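Local coordinates for organic hydroperoxide resistance protein (Elizabethkingia anophelis NUHP1, PDB 6D9N), which probably detoxifies organic hydroperoxides through a pair of redox-active cysteines, as an intertwined dimer of the OsmC/Ohr family, at the interface of chains A and B. Residues are numbered along the deposited sequence; one frame, centred on the assembly and turned at random. Chains: chain A/B, Organic hydroperoxide resistance protein.

The interface of chains A and B. Residues chain A 41, 53, 55-56; chain B 13, 15, 31.
The side-chain amide of A:Asn53 gives an N-H from ND2 to the phenol OH of B:Tyr13, 3.0 Å away in a fairly straight bond. This bond crosses the two-fold dimer interface of an OsmC/Ohr-family protein, where strand 11-20 of chain B runs past the start of helix 54-77 of chain A; the family is known for dimers of this kind. Amide and phenol meet tip to tip, with the hydroxyl oxygen close to the amide plane and the aromatic ring turned 83° from it. The other end of the amide is held too: OD1 of A:Asn53 accepts the backbone N-H of A:Met56 at 2.8 Å, almost straight off the end of the carbonyl. A:Asn53 therefore caps the helix N-terminus, and with both ends bonded the amide rotation is likely held, ND2 turned toward chain B. With CG between its own backbone N and carbonyl carbon (chi1 55°), the side chain can turn back over that first turn.

B:Tyr13 is also covered on one ring face by A:Pro41, whose CG sits over the ring centre, 3.6 Å from the centroid, in a CH-pi contact. CB of A:Pro41 lies 3.4 Å from CE1 of B:Tyr13, toward the hydroxyl end.

Two residues along the strand, B:Ile15 rests its CG2 methyl against the helix backbone, 3.5 Å from N of A:Met56, and also touches CB of A:Glu55. Its CG1 branch lies across CB and CG of A:Met56. That methionine runs extended until chi3 (-66°), where it bends and brings CE of A:Met56 to CD1 of B:Ile15 and to the amide of B:Asn31, 3.8 Å from OD1.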
ATOM      1  N   PRO A  41      -1.373  -7.300  14.489  1.00 12.36           N
ATOM      2  CA  PRO A  41      -1.242  -6.420  15.651  1.00 12.93           C
ATOM      3  C   PRO A  41      -2.205  -6.862  16.750  1.00 13.32           C
ATOM      4  O   PRO A  41      -3.162  -7.629  16.526  1.00 13.55           O
ATOM      5  CB  PRO A  41      -1.663  -5.061  15.090  1.00 12.84           C
ATOM      6  CG  PRO A  41      -2.643  -5.398  14.023  1.00 12.68           C
ATOM      7  CD  PRO A  41      -2.163  -6.686  13.399  1.00 12.45           C
ATOM      8  N   ASN A  53       2.640  -4.796   9.455  1.00  9.01           N
ATOM      9  CA  ASN A  53       1.457  -5.472   8.941  1.00  8.77           C
ATOM     10  C   ASN A  53       1.046  -4.748   7.663  1.00  8.05           C
ATOM     11  O   ASN A  53       1.621  -3.696   7.320  1.00  8.31           O
ATOM     12  CB  ASN A  53       0.336  -5.499  10.008  1.00  9.25           C
ATOM     13  CG  ASN A  53      -0.002  -4.110  10.524  1.00  8.50           C
ATOM     14  OD1 ASN A  53      -0.276  -3.190   9.751  1.00  9.18           O
ATOM     15  ND2 ASN A  53       0.041  -3.958  11.840  1.00  9.91           N
ATOM     16  N   GLU A  55      -1.557  -3.061   6.821  1.00  8.18           N
ATOM     17  CA  GLU A  55      -2.169  -1.760   7.041  1.00  8.08           C
ATOM     18  C   GLU A  55      -1.079  -0.711   7.209  1.00  7.53           C
ATOM     19  O   GLU A  55      -1.162   0.403   6.662  1.00  7.99           O
ATOM     20  CB  GLU A  55      -3.059  -1.786   8.291  1.00  8.57           C
ATOM     21  CG  GLU A  55      -4.253  -2.728   8.256  1.00 10.37           C
ATOM     22  CD  GLU A  55      -3.991  -4.173   8.726  1.00 11.59           C
ATOM     23  OE1 GLU A  55      -2.852  -4.667   8.694  1.00 11.24           O
ATOM     24  OE2 GLU A  55      -5.007  -4.885   8.991  1.00 13.83           O
ATOM     25  N   MET A  56      -0.034  -1.062   7.960  1.00  7.95           N
ATOM     26  CA  MET A  56       1.102  -0.175   8.172  1.00  8.29           C
ATOM     27  C   MET A  56       1.881   0.075   6.879  1.00  7.19           C
ATOM     28  O   MET A  56       2.331   1.207   6.615  1.00  8.02           O
ATOM     29  CB  MET A  56       2.028  -0.793   9.244  1.00  8.54           C
ATOM     30  CG  MET A  56       3.162   0.171   9.676  1.00  9.52           C
ATOM     31  SD  MET A  56       4.374  -0.638  10.746  1.00  9.78           S
ATOM     32  CE  MET A  56       3.381  -0.980  12.214  1.00 11.29           C
TER
ATOM     33  N   TYR B  13      -8.886  -1.467  13.882  1.00 11.72           N
ATOM     34  CA  TYR B  13      -7.475  -1.195  14.111  1.00 11.07           C
ATOM     35  C   TYR B  13      -7.088  -0.033  13.202  1.00 10.19           C
ATOM     36  O   TYR B  13      -7.538   0.026  12.055  1.00 10.68           O
ATOM     37  CB  TYR B  13      -6.628  -2.445  13.762  1.00 11.19           C
ATOM     38  CG  TYR B  13      -5.130  -2.232  13.698  1.00 10.46           C
ATOM     39  CD1 TYR B  13      -4.371  -2.126  14.857  1.00 11.03           C
ATOM     40  CD2 TYR B  13      -4.479  -2.145  12.479  1.00 10.72           C
ATOM     41  CE1 TYR B  13      -3.003  -1.908  14.812  1.00 11.26           C
ATOM     42  CE2 TYR B  13      -3.102  -1.962  12.400  1.00 10.86           C
ATOM     43  CZ  TYR B  13      -2.367  -1.855  13.578  1.00 10.72           C
ATOM     44  OH  TYR B  13      -1.004  -1.675  13.471  1.00 11.24           O
ATOM     45  N   ILE B  15      -3.486   2.474  12.124  1.00  8.95           N
ATOM     46  CA  ILE B  15      -2.037   2.666  12.228  1.00  9.31           C
ATOM     47  C   ILE B  15      -1.658   3.848  11.348  1.00  8.73           C
ATOM     48  O   ILE B  15      -2.165   3.981  10.225  1.00  9.21           O
ATOM     49  CB  ILE B  15      -1.265   1.382  11.856  1.00 10.64           C
ATOM     50  CG1 ILE B  15       0.252   1.556  12.018  1.00 12.32           C
ATOM     51  CG2 ILE B  15      -1.623   0.862  10.445  1.00 10.51           C
ATOM     52  CD1 ILE B  15       0.741   1.764  13.428  1.00 14.23           C
ATOM     53  N   ASN B  31       4.773   4.218  15.478  1.00 14.51           N
ATOM     54  CA  ASN B  31       5.392   3.493  16.567  1.00 15.03           C
ATOM     55  C   ASN B  31       6.848   3.140  16.271  1.00 15.43           C
ATOM     56  O   ASN B  31       7.470   2.426  17.059  1.00 17.48           O
ATOM     57  CB  ASN B  31       4.553   2.243  16.908  1.00 15.01           C
ATOM     58  CG  ASN B  31       4.386   1.300  15.732  1.00 13.76           C
ATOM     59  OD1 ASN B  31       5.023   1.464  14.668  1.00 12.68           O
ATOM     60  ND2 ASN B  31       3.516   0.276  15.920  1.00 13.55           N
TER